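Long-range contacts in MIP07328p (Drosophila melanogaster, PDB 6FKK), which acts as a semaphorin axon-guidance cue, probably a chemorepellent that binds semaphorin receptors through the beta-propeller sema domain of its extracellular part: residues E140-C145 with T166-S171; C82-R87 with C100-Y105; E180-E185 with K245-F250; R108-T113 with Y133-D138. All blocks are in the same frame, centred on the assembly; numbering follows the deposited sequence.

Contact 1: E140-C145 with T166-S171. With NAG (2-acetamido-2-deoxy-beta-D-glucopyranose), chain E.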
loop_
_atom_site.group_PDB
_atom_site.type_symbol
_atom_site.label_atom_id
_atom_site.label_comp_id
_atom_site.label_asym_id
_atom_site.label_seq_id
_atom_site.Cartn_x
_atom_site.Cartn_y
_atom_site.Cartn_z
ATOM N N GLU A 140 17.850 -14.664 15.612
ATOM C CA GLU A 140 17.409 -13.305 15.905
ATOM C C GLU A 140 16.774 -12.657 14.679
ATOM O O GLU A 140 17.104 -12.978 13.534
ATOM C CB GLU A 140 18.590 -12.458 16.374
ATOM C CG GLU A 140 19.779 -12.496 15.419
ATOM C CD GLU A 140 20.601 -11.222 15.444
ATOM O OE1 GLU A 140 20.032 -10.156 15.761
ATOM O OE2 GLU A 140 21.814 -11.286 15.148
ATOM N N ALA A 141 15.856 -11.718 14.932
ATOM C CA ALA A 141 15.207 -10.954 13.872
ATOM C C ALA A 141 15.339 -9.451 14.093
ATOM O O ALA A 141 14.521 -8.679 13.580
ATOM C CB ALA A 141 13.732 -11.336 13.747
ATOM N N GLN A 142 16.344 -9.026 14.856
ATOM C CA GLN A 142 16.575 -7.606 15.088
ATOM C C GLN A 142 16.836 -6.897 13.766
ATOM O O GLN A 142 17.777 -7.238 13.043
ATOM C CB GLN A 142 17.757 -7.424 16.039
ATOM C CG GLN A 142 18.106 -5.977 16.341
ATOM C CD GLN A 142 19.357 -5.848 17.187
ATOM O OE1 GLN A 142 20.085 -6.819 17.389
ATOM N NE2 GLN A 142 19.613 -4.644 17.687
ATOM N N GLY A 143 15.992 -5.917 13.446
ATOM C CA GLY A 143 16.080 -5.214 12.186
ATOM C C GLY A 143 15.368 -5.880 11.031
ATOM O O GLY A 143 15.164 -5.234 9.997
ATOM N N LEU A 144 14.984 -7.149 11.168
ATOM C CA LEU A 144 14.243 -7.850 10.128
ATOM C C LEU A 144 12.756 -7.972 10.428
ATOM O O LEU A 144 11.974 -8.215 9.504
ATOM C CB LEU A 144 14.829 -9.252 9.914
ATOM C CG LEU A 144 16.220 -9.325 9.282
ATOM C CD1 LEU A 144 16.741 -10.750 9.293
ATOM C CD2 LEU A 144 16.168 -8.793 7.863
ATOM N N CYS A 145 12.354 -7.803 11.686
ATOM C CA CYS A 145 10.978 -7.964 12.116
ATOM C C CYS A 145 10.678 -6.927 13.190
ATOM O O CYS A 145 11.560 -6.606 14.000
ATOM C CB CYS A 145 10.731 -9.376 12.665
ATOM S SG CYS A 145 8.995 -9.817 12.878
ATOM N N THR A 166 11.983 -1.267 9.511
ATOM C CA THR A 166 11.351 -1.336 10.823
ATOM C C THR A 166 12.232 -0.585 11.823
ATOM O O THR A 166 12.965 0.333 11.442
ATOM C CB THR A 166 11.104 -2.812 11.198
ATOM O OG1 THR A 166 10.614 -2.901 12.545
ATOM C CG2 THR A 166 12.384 -3.618 11.065
ATOM N N VAL A 167 12.136 -0.960 13.095
ATOM C CA VAL A 167 13.004 -0.439 14.141
ATOM C C VAL A 167 13.925 -1.556 14.606
ATOM O O VAL A 167 13.559 -2.736 14.605
ATOM C CB VAL A 167 12.206 0.129 15.329
ATOM C CG1 VAL A 167 11.656 1.492 14.989
ATOM C CG2 VAL A 167 11.087 -0.820 15.703
ATOM N N ALA A 168 15.133 -1.170 15.016
ATOM C CA ALA A 168 16.114 -2.120 15.517
ATOM C C ALA A 168 16.155 -2.196 17.036
ATOM O O ALA A 168 16.745 -3.138 17.576
ATOM C CB ALA A 168 17.513 -1.767 14.991
ATOM N N ASP A 169 15.544 -1.244 17.735
ATOM C CA ASP A 169 15.615 -1.176 19.185
ATOM C C ASP A 169 14.253 -1.449 19.811
ATOM O O ASP A 169 13.211 -1.389 19.153
ATOM C CB ASP A 169 16.137 0.191 19.649
ATOM C CG ASP A 169 15.161 1.318 19.367
ATOM O OD1 ASP A 169 14.526 1.299 18.292
ATOM O OD2 ASP A 169 15.030 2.219 20.224
ATOM N N PHE A 170 14.285 -1.746 21.111
ATOM C CA PHE A 170 13.065 -2.066 21.844
ATOM C C PHE A 170 12.217 -0.826 22.099
ATOM O O PHE A 170 10.988 -0.928 22.197
ATOM C CB PHE A 170 13.433 -2.759 23.159
ATOM C CG PHE A 170 12.327 -2.792 24.171
ATOM C CD1 PHE A 170 11.345 -3.764 24.111
ATOM C CD2 PHE A 170 12.286 -1.865 25.199
ATOM C CE1 PHE A 170 10.331 -3.801 25.047
ATOM C CE2 PHE A 170 11.273 -1.896 26.136
ATOM C CZ PHE A 170 10.294 -2.864 26.059
ATOM N N SER A 171 12.844 0.346 22.202
ATOM C CA SER A 171 12.113 1.570 22.504
ATOM C C SER A 171 11.408 2.154 21.287
ATOM O O SER A 171 10.497 2.973 21.451
ATOM C CB SER A 171 13.062 2.615 23.094
ATOM O OG SER A 171 13.805 2.080 24.176
HETATM C C1 NAG E . 7.079 2.607 14.183
HETATM C C2 NAG E . 6.944 2.877 15.694
HETATM C C3 NAG E . 7.508 4.248 16.070
HETATM C C4 NAG E . 8.914 4.429 15.517
HETATM C C5 NAG E . 8.898 4.188 14.015
HETATM C C6 NAG E . 10.264 4.311 13.381
HETATM C C7 NAG E . 4.571 3.571 15.742
HETATM C C8 NAG E . 3.216 3.272 16.308
HETATM N N2 NAG E . 5.560 2.753 16.131
HETATM O O3 NAG E . 7.530 4.369 17.488
HETATM O O4 NAG E . 9.378 5.748 15.781
HETATM O O5 NAG E . 8.433 2.855 13.760
HETATM O O6 NAG E . 11.032 5.336 13.997
HETATM O O7 NAG E . 4.756 4.507 14.967
#
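One side-chain hydrogen bond joins residues 140-145 to 166-171. Gln142 starts with CG anti to its backbone N (chi1 179°), runs on extended, and brings NE2 to within 3.2 Å of Ala168 O. The N-H reaches the oxygen from above the carbonyl plane at 145°, while the oxygen lies in the plane of the Gln142 amide. Packing supplies the other link. Thr166 CG2 sits in the crowded position between its own N and carbonyl carbon and abuts Gly143 O at 3.4 Å; that oxygen also accepts a hydrogen bond from Ser164 OG. A smaller residue such as alanine at Thr166 would lose this methyl and is likely to leave the Gly143 peptide less firmly seated. Gly143 is the third residue of a type II beta turn, Ala141 to Leu144, which follows strand 135-140, the last of a four-stranded blade in the sema beta-propeller. The turn is closed by Leu144 N on Ala141 O (2.9 Å), and its backbone passes Ala168, with the Gly143 and Ala168 CA atoms 4.5 Å apart. Sugar contact is made on the 166-171 side: Val167 CG1 touches C6 of the N-linked NAG at 3.5 Å, and Gly172 O hydrogen-bonds to the same sugar.

Contact 2: C82-R87 with C100-Y105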
loop_
_atom_site.group_PDB
_atom_site.type_symbol
_atom_site.label_atom_id
_atom_site.label_comp_id
_atom_site.label_asym_id
_atom_site.label_seq_id
_atom_site.Cartn_x
_atom_site.Cartn_y
_atom_site.Cartn_z
ATOM N N CYS A 82 2.707 -8.478 25.022
ATOM C CA CYS A 82 3.592 -9.616 25.272
ATOM C C CYS A 82 2.981 -10.888 24.681
ATOM O O CYS A 82 2.576 -11.820 25.379
ATOM C CB CYS A 82 3.872 -9.759 26.761
ATOM S SG CYS A 82 4.753 -8.348 27.473
ATOM N N HIS A 83 2.922 -10.905 23.350
ATOM C CA HIS A 83 2.516 -12.070 22.580
ATOM C C HIS A 83 3.421 -12.168 21.359
ATOM O O HIS A 83 4.348 -11.372 21.182
ATOM C CB HIS A 83 1.038 -11.991 22.175
ATOM C CG HIS A 83 0.093 -12.449 23.243
ATOM N ND1 HIS A 83 -0.321 -13.757 23.358
ATOM C CD2 HIS A 83 -0.520 -11.771 24.242
ATOM C CE1 HIS A 83 -1.148 -13.868 24.381
ATOM N NE2 HIS A 83 -1.286 -12.676 24.935
ATOM N N ASN A 84 3.151 -13.152 20.509
ATOM C CA ASN A 84 3.944 -13.386 19.304
ATOM C C ASN A 84 3.053 -13.118 18.092
ATOM O O ASN A 84 2.382 -14.015 17.582
ATOM C CB ASN A 84 4.508 -14.803 19.281
ATOM C CG ASN A 84 5.442 -15.034 18.110
ATOM O OD1 ASN A 84 6.044 -14.097 17.586
ATOM N ND2 ASN A 84 5.566 -16.287 17.690
ATOM N N TYR A 85 3.057 -11.869 17.634
ATOM C CA TYR A 85 2.308 -11.476 16.447
ATOM C C TYR A 85 3.166 -11.757 15.221
ATOM O O TYR A 85 4.210 -11.127 15.028
ATOM C CB TYR A 85 1.915 -10.002 16.519
ATOM C CG TYR A 85 1.000 -9.665 17.674
ATOM C CD1 TYR A 85 1.514 -9.337 18.922
ATOM C CD2 TYR A 85 -0.380 -9.673 17.516
ATOM C CE1 TYR A 85 0.680 -9.031 19.981
ATOM C CE2 TYR A 85 -1.222 -9.366 18.569
ATOM C CZ TYR A 85 -0.687 -9.048 19.798
ATOM O OH TYR A 85 -1.527 -8.744 20.847
ATOM N N LEU A 86 2.732 -12.705 14.395
ATOM C CA LEU A 86 3.475 -13.034 13.185
ATOM C C LEU A 86 3.269 -11.944 12.141
ATOM O O LEU A 86 2.136 -11.531 11.875
ATOM C CB LEU A 86 3.036 -14.394 12.637
ATOM C CG LEU A 86 3.611 -15.623 13.348
ATOM C CD1 LEU A 86 2.882 -15.915 14.653
ATOM C CD2 LEU A 86 3.582 -16.834 12.431
ATOM N N ARG A 87 4.370 -11.476 11.554
ATOM C CA ARG A 87 4.322 -10.311 10.680
ATOM C C ARG A 87 5.133 -10.445 9.398
ATOM O O ARG A 87 5.076 -9.533 8.567
ATOM C CB ARG A 87 4.803 -9.063 11.440
ATOM C CG ARG A 87 3.812 -8.529 12.460
ATOM C CD ARG A 87 2.606 -7.916 11.771
ATOM N NE ARG A 87 1.654 -7.347 12.719
ATOM C CZ ARG A 87 0.581 -7.984 13.174
ATOM N NH1 ARG A 87 0.318 -9.219 12.768
ATOM N NH2 ARG A 87 -0.232 -7.384 14.033
ATOM N N CYS A 100 8.513 -14.901 10.652
ATOM C CA CYS A 100 9.067 -14.048 11.692
ATOM C C CYS A 100 7.928 -13.414 12.479
ATOM O O CYS A 100 6.909 -13.023 11.903
ATOM C CB CYS A 100 9.971 -12.954 11.100
ATOM S SG CYS A 100 11.238 -13.520 9.922
ATOM N N GLY A 101 8.107 -13.314 13.796
ATOM C CA GLY A 101 7.086 -12.745 14.653
ATOM C C GLY A 101 7.700 -11.856 15.717
ATOM O O GLY A 101 8.903 -11.904 15.985
ATOM N N THR A 102 6.837 -11.039 16.330
ATOM C CA THR A 102 7.300 -10.100 17.348
ATOM C C THR A 102 7.860 -10.832 18.562
ATOM O O THR A 102 8.894 -10.434 19.111
ATOM C CB THR A 102 6.162 -9.168 17.766
ATOM O OG1 THR A 102 5.185 -9.905 18.512
ATOM C CG2 THR A 102 5.499 -8.558 16.541
ATOM N N ASN A 103 7.185 -11.899 18.996
ATOM C CA ASN A 103 7.646 -12.741 20.103
ATOM C C ASN A 103 7.884 -11.914 21.368
ATOM O O ASN A 103 8.968 -11.928 21.956
ATOM C CB ASN A 103 8.900 -13.525 19.705
ATOM C CG ASN A 103 9.353 -14.497 20.780
ATOM O OD1 ASN A 103 8.543 -15.012 21.549
ATOM N ND2 ASN A 103 10.658 -14.739 20.846
ATOM N N SER A 104 6.853 -11.177 21.776
ATOM C CA SER A 104 6.873 -10.400 23.015
ATOM C C SER A 104 8.080 -9.467 23.062
ATOM O O SER A 104 8.878 -9.485 24.003
ATOM C CB SER A 104 6.843 -11.325 24.232
ATOM O OG SER A 104 5.749 -12.222 24.163
ATOM N N TYR A 105 8.214 -8.647 22.017
ATOM C CA TYR A 105 9.323 -7.704 21.878
ATOM C C TYR A 105 10.676 -8.413 21.917
ATOM O O TYR A 105 11.663 -7.871 22.421
ATOM C CB TYR A 105 9.253 -6.603 22.941
ATOM C CG TYR A 105 8.121 -5.621 22.716
ATOM C CD1 TYR A 105 6.801 -5.986 22.948
ATOM C CD2 TYR A 105 8.374 -4.329 22.272
ATOM C CE1 TYR A 105 5.765 -5.094 22.742
ATOM C CE2 TYR A 105 7.344 -3.428 22.065
ATOM C CZ TYR A 105 6.041 -3.816 22.301
ATOM O OH TYR A 105 5.012 -2.925 22.096
#
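His83 O is gripped at least twice from residues 100-105: firmly by Ser104 N at 2.6 Å, which comes in from above the carbonyl plane, and weakly by the hydroxyl Thr102 OG1 at 3.2 Å. The same OG1 accepts the N-H of Tyr85 at 3.0 Å and 158°, so it bridges two backbone groups of the opposing segment. It occupies the crowded position between its own N and carbonyl carbon (chi1 70°) and lies at the edge of the Tyr85 ring, near the ring plane. The bond from Thr102 N to Tyr85 O, 2.9 Å long, completes a two-way clasp between these residues. Together they hold shut the open end of a beta hairpin, strands 86-91 and 97-101, the first two strands of a four-stranded propeller blade. Regular pairing begins here with Leu86 and Gly101, an antiparallel non-hydrogen-bonded pair. Next to it, Arg87 N meets Cys100 O at 3.0 Å, almost straight (173°) and in the carbonyl plane. Gly101 leaves room for Asn84, since a CB at that position would collide with Asn84 OD1. This OD1 makes a weak, bent bond to Asn103 N at 2.8 Å. Beyond it the chain turns through three successive residues with left-handed helical backbone angles, Asn103, Ser104 and Tyr105. Ser104 OG lies beside the Cys82 carbonyl carbon and is hydrogen-bonded to Ser64 OG. Disulfides leave from both segments, Cys82 to Cys72 and Cys100 to Cys109, and Arg87 NH2 is held by Tyr27 O.

Contact 3: E180-E185 with K245-F250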
loop_
_atom_site.group_PDB
_atom_site.type_symbol
_atom_site.label_atom_id
_atom_site.label_comp_id
_atom_site.label_asym_id
_atom_site.label_seq_id
_atom_site.Cartn_x
_atom_site.Cartn_y
_atom_site.Cartn_z
ATOM N N GLU A 180 20.847 -8.070 4.516
ATOM C CA GLU A 180 22.150 -8.729 4.392
ATOM C C GLU A 180 23.273 -7.837 4.926
ATOM O O GLU A 180 24.238 -7.511 4.230
ATOM C CB GLU A 180 22.408 -9.150 2.939
ATOM C CG GLU A 180 23.647 -10.024 2.695
ATOM C CD GLU A 180 23.495 -11.458 3.178
ATOM O OE1 GLU A 180 22.479 -11.779 3.830
ATOM O OE2 GLU A 180 24.402 -12.271 2.898
ATOM N N ASN A 181 23.120 -7.423 6.183
ATOM C CA ASN A 181 24.114 -6.607 6.883
ATOM C C ASN A 181 24.408 -5.303 6.141
ATOM O O ASN A 181 25.550 -4.845 6.080
ATOM C CB ASN A 181 25.401 -7.395 7.131
ATOM C CG ASN A 181 26.134 -6.923 8.366
ATOM O OD1 ASN A 181 25.549 -6.273 9.234
ATOM N ND2 ASN A 181 27.420 -7.245 8.455
ATOM N N LEU A 182 23.366 -4.703 5.567
ATOM C CA LEU A 182 23.437 -3.371 4.979
ATOM C C LEU A 182 22.268 -2.559 5.516
ATOM O O LEU A 182 21.109 -2.930 5.308
ATOM C CB LEU A 182 23.393 -3.427 3.449
ATOM C CG LEU A 182 24.695 -3.767 2.723
ATOM C CD1 LEU A 182 24.479 -3.786 1.218
ATOM C CD2 LEU A 182 25.783 -2.776 3.098
ATOM N N ARG A 183 22.568 -1.460 6.206
ATOM C CA ARG A 183 21.536 -0.682 6.873
ATOM C C ARG A 183 21.750 0.803 6.625
ATOM O O ARG A 183 22.856 1.255 6.320
ATOM C CB ARG A 183 21.511 -0.948 8.384
ATOM C CG ARG A 183 22.750 -0.458 9.116
ATOM C CD ARG A 183 22.475 -0.286 10.601
ATOM N NE ARG A 183 21.544 0.811 10.851
ATOM C CZ ARG A 183 20.999 1.076 12.033
ATOM N NH1 ARG A 183 21.286 0.318 13.082
ATOM N NH2 ARG A 183 20.161 2.096 12.166
ATOM N N THR A 184 20.664 1.558 6.767
ATOM C CA THR A 184 20.740 3.007 6.727
ATOM C C THR A 184 21.490 3.533 7.949
ATOM O O THR A 184 21.605 2.860 8.978
ATOM C CB THR A 184 19.342 3.616 6.666
ATOM O OG1 THR A 184 18.535 3.064 7.715
ATOM C CG2 THR A 184 18.694 3.318 5.326
ATOM N N GLU A 185 22.001 4.756 7.823
ATOM C CA GLU A 185 22.860 5.322 8.856
ATOM C C GLU A 185 22.095 5.493 10.161
ATOM O O GLU A 185 21.043 6.141 10.199
ATOM C CB GLU A 185 23.431 6.661 8.389
ATOM C CG GLU A 185 24.303 6.575 7.139
ATOM C CD GLU A 185 25.588 5.790 7.356
ATOM O OE1 GLU A 185 25.524 4.551 7.504
ATOM O OE2 GLU A 185 26.669 6.415 7.378
ATOM N N LYS A 245 28.978 -1.590 5.809
ATOM C CA LYS A 245 27.719 -2.017 6.407
ATOM C C LYS A 245 26.572 -1.060 6.110
ATOM O O LYS A 245 25.493 -1.203 6.694
ATOM C CB LYS A 245 27.877 -2.180 7.919
ATOM C CG LYS A 245 28.750 -3.348 8.341
ATOM C CD LYS A 245 28.730 -3.510 9.853
ATOM C CE LYS A 245 29.536 -4.720 10.297
ATOM N NZ LYS A 245 29.459 -4.923 11.769
ATOM N N SER A 246 26.775 -0.091 5.221
ATOM C CA SER A 246 25.766 0.904 4.901
ATOM C C SER A 246 25.479 0.901 3.406
ATOM O O SER A 246 26.323 0.506 2.597
ATOM C CB SER A 246 26.209 2.306 5.346
ATOM O OG SER A 246 27.518 2.599 4.889
ATOM N N TRP A 247 24.276 1.340 3.046
ATOM C CA TRP A 247 23.908 1.424 1.642
ATOM C C TRP A 247 24.766 2.459 0.925
ATOM O O TRP A 247 25.217 3.446 1.513
ATOM C CB TRP A 247 22.434 1.802 1.487
ATOM C CG TRP A 247 21.454 0.842 2.090
ATOM C CD1 TRP A 247 20.840 0.952 3.305
ATOM C CD2 TRP A 247 20.951 -0.360 1.495
ATOM N NE1 TRP A 247 19.991 -0.111 3.506
ATOM C CE2 TRP A 247 20.042 -0.930 2.409
ATOM C CE3 TRP A 247 21.184 -1.011 0.280
ATOM C CZ2 TRP A 247 19.370 -2.121 2.146
ATOM C CZ3 TRP A 247 20.514 -2.192 0.021
ATOM C CH2 TRP A 247 19.618 -2.734 0.949
ATOM N N THR A 248 24.994 2.220 -0.365
ATOM C CA THR A 248 25.597 3.204 -1.254
ATOM C C THR A 248 24.628 3.647 -2.337
ATOM O O THR A 248 25.030 4.344 -3.275
ATOM C CB THR A 248 26.871 2.647 -1.890
ATOM O OG1 THR A 248 26.551 1.479 -2.657
ATOM C CG2 THR A 248 27.877 2.280 -0.816
ATOM N N SER A 249 23.356 3.261 -2.225
ATOM C CA SER A 249 22.371 3.558 -3.257
ATOM C C SER A 249 21.048 4.038 -2.671
ATOM O O SER A 249 20.020 3.962 -3.352
ATOM C CB SER A 249 22.123 2.327 -4.130
ATOM O OG SER A 249 21.577 1.270 -3.361
ATOM N N PHE A 250 21.039 4.519 -1.431
ATOM C CA PHE A 250 19.800 4.961 -0.803
ATOM C C PHE A 250 19.467 6.376 -1.254
ATOM O O PHE A 250 20.216 7.319 -0.972
ATOM C CB PHE A 250 19.906 4.895 0.719
ATOM C CG PHE A 250 18.647 5.314 1.431
ATOM C CD1 PHE A 250 17.617 4.409 1.634
ATOM C CD2 PHE A 250 18.493 6.609 1.897
ATOM C CE1 PHE A 250 16.458 4.789 2.289
ATOM C CE2 PHE A 250 17.336 6.995 2.551
ATOM C CZ PHE A 250 16.318 6.081 2.748
#
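Two irregular loops of the sema beta-propeller, one leading from strand 175-178 to strand 196-203 and the other from strand 225-233 to strand 251-259, pack side by side here. The buried half is aromatic. Leu182 CB stands over the centre of the Trp247 six-membered ring, 4.3 Å from its centroid and 7° off the normal, a CH-pi contact. The indole edge meets the backbone instead, with CD1 3.5 Å from Thr184 N, while NE1 is hydrogen-bonded to Ile177 O outside the two loops. Thr184 turns CG2 anti to its carbonyl carbon, which lays this methyl over a face of the Phe250 ring, 4.2 Å from the centroid, offset toward the rim. Between the buried and open sides runs the one hydrogen bond between residues 180-185 and 245-250, Arg183 N to Lys245 O, at 3.0 Å and 160°. Nearby, Glu185 folds back at chi2 (-66°) so that OE1 rests 3.2 Å from Ser246 CB; its OE2 forms a salt bridge with Lys359, which also hydrogen-bonds to Ser246 OG. The solvent side is looser: Asn181 and the extended Lys245 are exposed and cross obliquely, and their side chains approach most closely where Asn181 ND2 comes 3.8 Å from Lys245 CE.

Contact 4: R108-T113 with Y133-D138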
loop_
_atom_site.group_PDB
_atom_site.type_symbol
_atom_site.label_atom_id
_atom_site.label_comp_id
_atom_site.label_asym_id
_atom_site.label_seq_id
_atom_site.Cartn_x
_atom_site.Cartn_y
_atom_site.Cartn_z
ATOM N N ARG A 108 12.023 -12.949 16.402
ATOM C CA ARG A 108 12.784 -14.085 15.902
ATOM C C ARG A 108 12.260 -14.459 14.523
ATOM O O ARG A 108 11.137 -14.112 14.148
ATOM C CB ARG A 108 12.687 -15.293 16.847
ATOM C CG ARG A 108 12.971 -14.981 18.310
ATOM C CD ARG A 108 14.460 -14.889 18.589
ATOM N NE ARG A 108 15.112 -16.191 18.480
ATOM C CZ ARG A 108 16.373 -16.425 18.825
ATOM N NH1 ARG A 108 17.123 -15.442 19.306
ATOM N NH2 ARG A 108 16.886 -17.640 18.693
ATOM N N CYS A 109 13.089 -15.176 13.764
ATOM C CA CYS A 109 12.700 -15.723 12.472
ATOM C C CYS A 109 12.936 -17.228 12.457
ATOM O O CYS A 109 13.821 -17.741 13.149
ATOM C CB CYS A 109 13.473 -15.073 11.317
ATOM S SG CYS A 109 13.002 -13.369 10.925
ATOM N N ARG A 110 12.140 -17.931 11.655
ATOM C CA ARG A 110 12.238 -19.378 11.545
ATOM C C ARG A 110 12.088 -19.800 10.092
ATOM O O ARG A 110 11.453 -19.113 9.288
ATOM C CB ARG A 110 11.173 -20.097 12.383
ATOM C CG ARG A 110 11.505 -20.255 13.857
ATOM C CD ARG A 110 10.456 -21.124 14.535
ATOM N NE ARG A 110 10.578 -21.125 15.989
ATOM C CZ ARG A 110 9.678 -21.661 16.808
ATOM N NH1 ARG A 110 8.590 -22.234 16.313
ATOM N NH2 ARG A 110 9.863 -21.620 18.121
ATOM N N HIS A 111 12.679 -20.946 9.769
ATOM C CA HIS A 111 12.507 -21.595 8.478
ATOM C C HIS A 111 11.781 -22.918 8.680
ATOM O O HIS A 111 12.074 -23.658 9.624
ATOM C CB HIS A 111 13.855 -21.827 7.791
ATOM C CG HIS A 111 14.592 -20.564 7.466
ATOM N ND1 HIS A 111 15.216 -19.797 8.426
ATOM C CD2 HIS A 111 14.802 -19.934 6.287
ATOM C CE1 HIS A 111 15.781 -18.751 7.853
ATOM N NE2 HIS A 111 15.543 -18.810 6.554
ATOM N N TYR A 112 10.831 -23.210 7.794
ATOM C CA TYR A 112 9.963 -24.369 7.942
ATOM C C TYR A 112 10.027 -25.249 6.701
ATOM O O TYR A 112 10.473 -24.826 5.630
ATOM C CB TYR A 112 8.510 -23.952 8.207
ATOM C CG TYR A 112 8.257 -23.453 9.612
ATOM C CD1 TYR A 112 8.451 -22.118 9.943
ATOM C CD2 TYR A 112 7.819 -24.318 10.608
ATOM C CE1 TYR A 112 8.218 -21.659 11.228
ATOM C CE2 TYR A 112 7.584 -23.868 11.895
ATOM C CZ TYR A 112 7.786 -22.538 12.200
ATOM O OH TYR A 112 7.551 -22.088 13.479
ATOM N N THR A 113 9.571 -26.487 6.866
ATOM C CA THR A 113 9.491 -27.445 5.769
ATOM C C THR A 113 8.345 -28.426 5.992
ATOM O O THR A 113 8.216 -29.008 7.070
ATOM C CB THR A 113 10.799 -28.233 5.605
ATOM O OG1 THR A 113 11.852 -27.342 5.221
ATOM C CG2 THR A 113 10.635 -29.313 4.546
ATOM N N TYR A 133 5.315 -28.995 9.510
ATOM C CA TYR A 133 5.770 -27.925 10.393
ATOM C C TYR A 133 7.057 -28.365 11.106
ATOM O O TYR A 133 7.085 -28.681 12.293
ATOM C CB TYR A 133 4.677 -27.520 11.391
ATOM C CG TYR A 133 4.012 -28.667 12.136
ATOM C CD1 TYR A 133 2.991 -29.408 11.549
ATOM C CD2 TYR A 133 4.386 -28.988 13.435
ATOM C CE1 TYR A 133 2.380 -30.448 12.228
ATOM C CE2 TYR A 133 3.783 -30.027 14.119
ATOM C CZ TYR A 133 2.780 -30.752 13.513
ATOM O OH TYR A 133 2.176 -31.784 14.195
ATOM N N GLU A 134 8.164 -28.380 10.368
ATOM C CA GLU A 134 9.474 -28.705 10.922
ATOM C C GLU A 134 10.326 -27.444 10.960
ATOM O O GLU A 134 10.530 -26.798 9.927
ATOM C CB GLU A 134 10.170 -29.793 10.105
ATOM C CG GLU A 134 11.574 -30.106 10.597
ATOM C CD GLU A 134 12.257 -31.184 9.783
ATOM O OE1 GLU A 134 11.586 -31.798 8.926
ATOM O OE2 GLU A 134 13.465 -31.416 10.000
ATOM N N VAL A 135 10.829 -27.104 12.146
ATOM C CA VAL A 135 11.621 -25.891 12.350
ATOM C C VAL A 135 13.028 -26.162 11.823
ATOM O O VAL A 135 13.820 -26.859 12.460
ATOM C CB VAL A 135 11.641 -25.459 13.817
ATOM C CG1 VAL A 135 12.522 -24.229 13.996
ATOM C CG2 VAL A 135 10.228 -25.187 14.313
ATOM N N SER A 136 13.347 -25.601 10.655
ATOM C CA SER A 136 14.679 -25.764 10.086
ATOM C C SER A 136 15.694 -24.825 10.728
ATOM O O SER A 136 16.866 -25.189 10.867
ATOM C CB SER A 136 14.641 -25.532 8.573
ATOM O OG SER A 136 13.782 -26.456 7.927
ATOM N N ARG A 137 15.266 -23.631 11.131
ATOM C CA ARG A 137 16.180 -22.634 11.666
ATOM C C ARG A 137 15.425 -21.739 12.640
ATOM O O ARG A 137 14.199 -21.624 12.589
ATOM C CB ARG A 137 16.817 -21.811 10.536
ATOM C CG ARG A 137 17.942 -20.886 10.967
ATOM C CD ARG A 137 18.574 -20.185 9.776
ATOM N NE ARG A 137 19.571 -19.203 10.191
ATOM C CZ ARG A 137 20.830 -19.498 10.498
ATOM N NH1 ARG A 137 21.253 -20.754 10.441
ATOM N NH2 ARG A 137 21.668 -18.538 10.867
ATOM N N ASP A 138 16.180 -21.120 13.547
ATOM C CA ASP A 138 15.641 -20.164 14.508
ATOM C C ASP A 138 16.773 -19.229 14.901
ATOM O O ASP A 138 17.790 -19.682 15.436
ATOM C CB ASP A 138 15.063 -20.874 15.736
ATOM C CG ASP A 138 14.206 -19.960 16.599
ATOM O OD1 ASP A 138 14.477 -18.742 16.651
ATOM O OD2 ASP A 138 13.255 -20.469 17.231
#
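Arg110 reaches out from strand 108-112 along the side chain of Asp138, the two lying side by side and pointing the same way. Its CB and CG rest against a backbone oxygen, with Arg110 CG 3.3 Å from Arg137 O. Further out, CD touches Val135 CG1 at 3.8 Å. NE then forms a salt bridge with Asp138 OD2 (3.0 Å, 161°), reaching it from above the carboxylate plane. At the tip NH1 bonds to Tyr112 OH at 3.0 Å, within the guanidinium plane, so two polar partners fix the group's rotation; Trp62 adds a cation-pi contact. Asp138 OD1 is taken by Arg108 NE at 3.2 Å, which would probably keep the carboxylate ionised between two arginines. An alanine at Arg110 would lose the bonds to Asp138 and Tyr112 and would probably leave the carboxylate held by Arg108 on one oxygen. Tyr112 CE2 packs on Val135 CG2 at 3.8 Å on this same face, whereas His111 lies along Arg137 on the other. His111 O accepts Ser136 N at 2.5 Å and His111 N donates to Arg137 O, so Ser136 and Arg137 both face His111: a classic beta bulge in the outermost strand, 135-140, of an antiparallel four-stranded propeller blade.

In the fold
From the N terminus the contacts come in the order 2, 4, 1, 3, each closing before the next opens, so none nest or cross. Contact 2 closes the hairpin of strands 86-91 and 97-101, and contact 4 joins strand 108-112 to strand 135-140, completing the same four-stranded blade across a largely unmodelled linker. The Cys100-Cys109 disulfide and a probable hydrogen bond from Gly101 N to Arg108 O couple the two. Contact 1 starts where that blade ends: Ala141 packs on Arg108 and Cys109, while Phe170 meets Tyr105 of contact 2. Contact 3 closes the longest loop, about 15 Å from contact 1 between centres, tying the chain after strand 175-178 to the approach to strand 251-259.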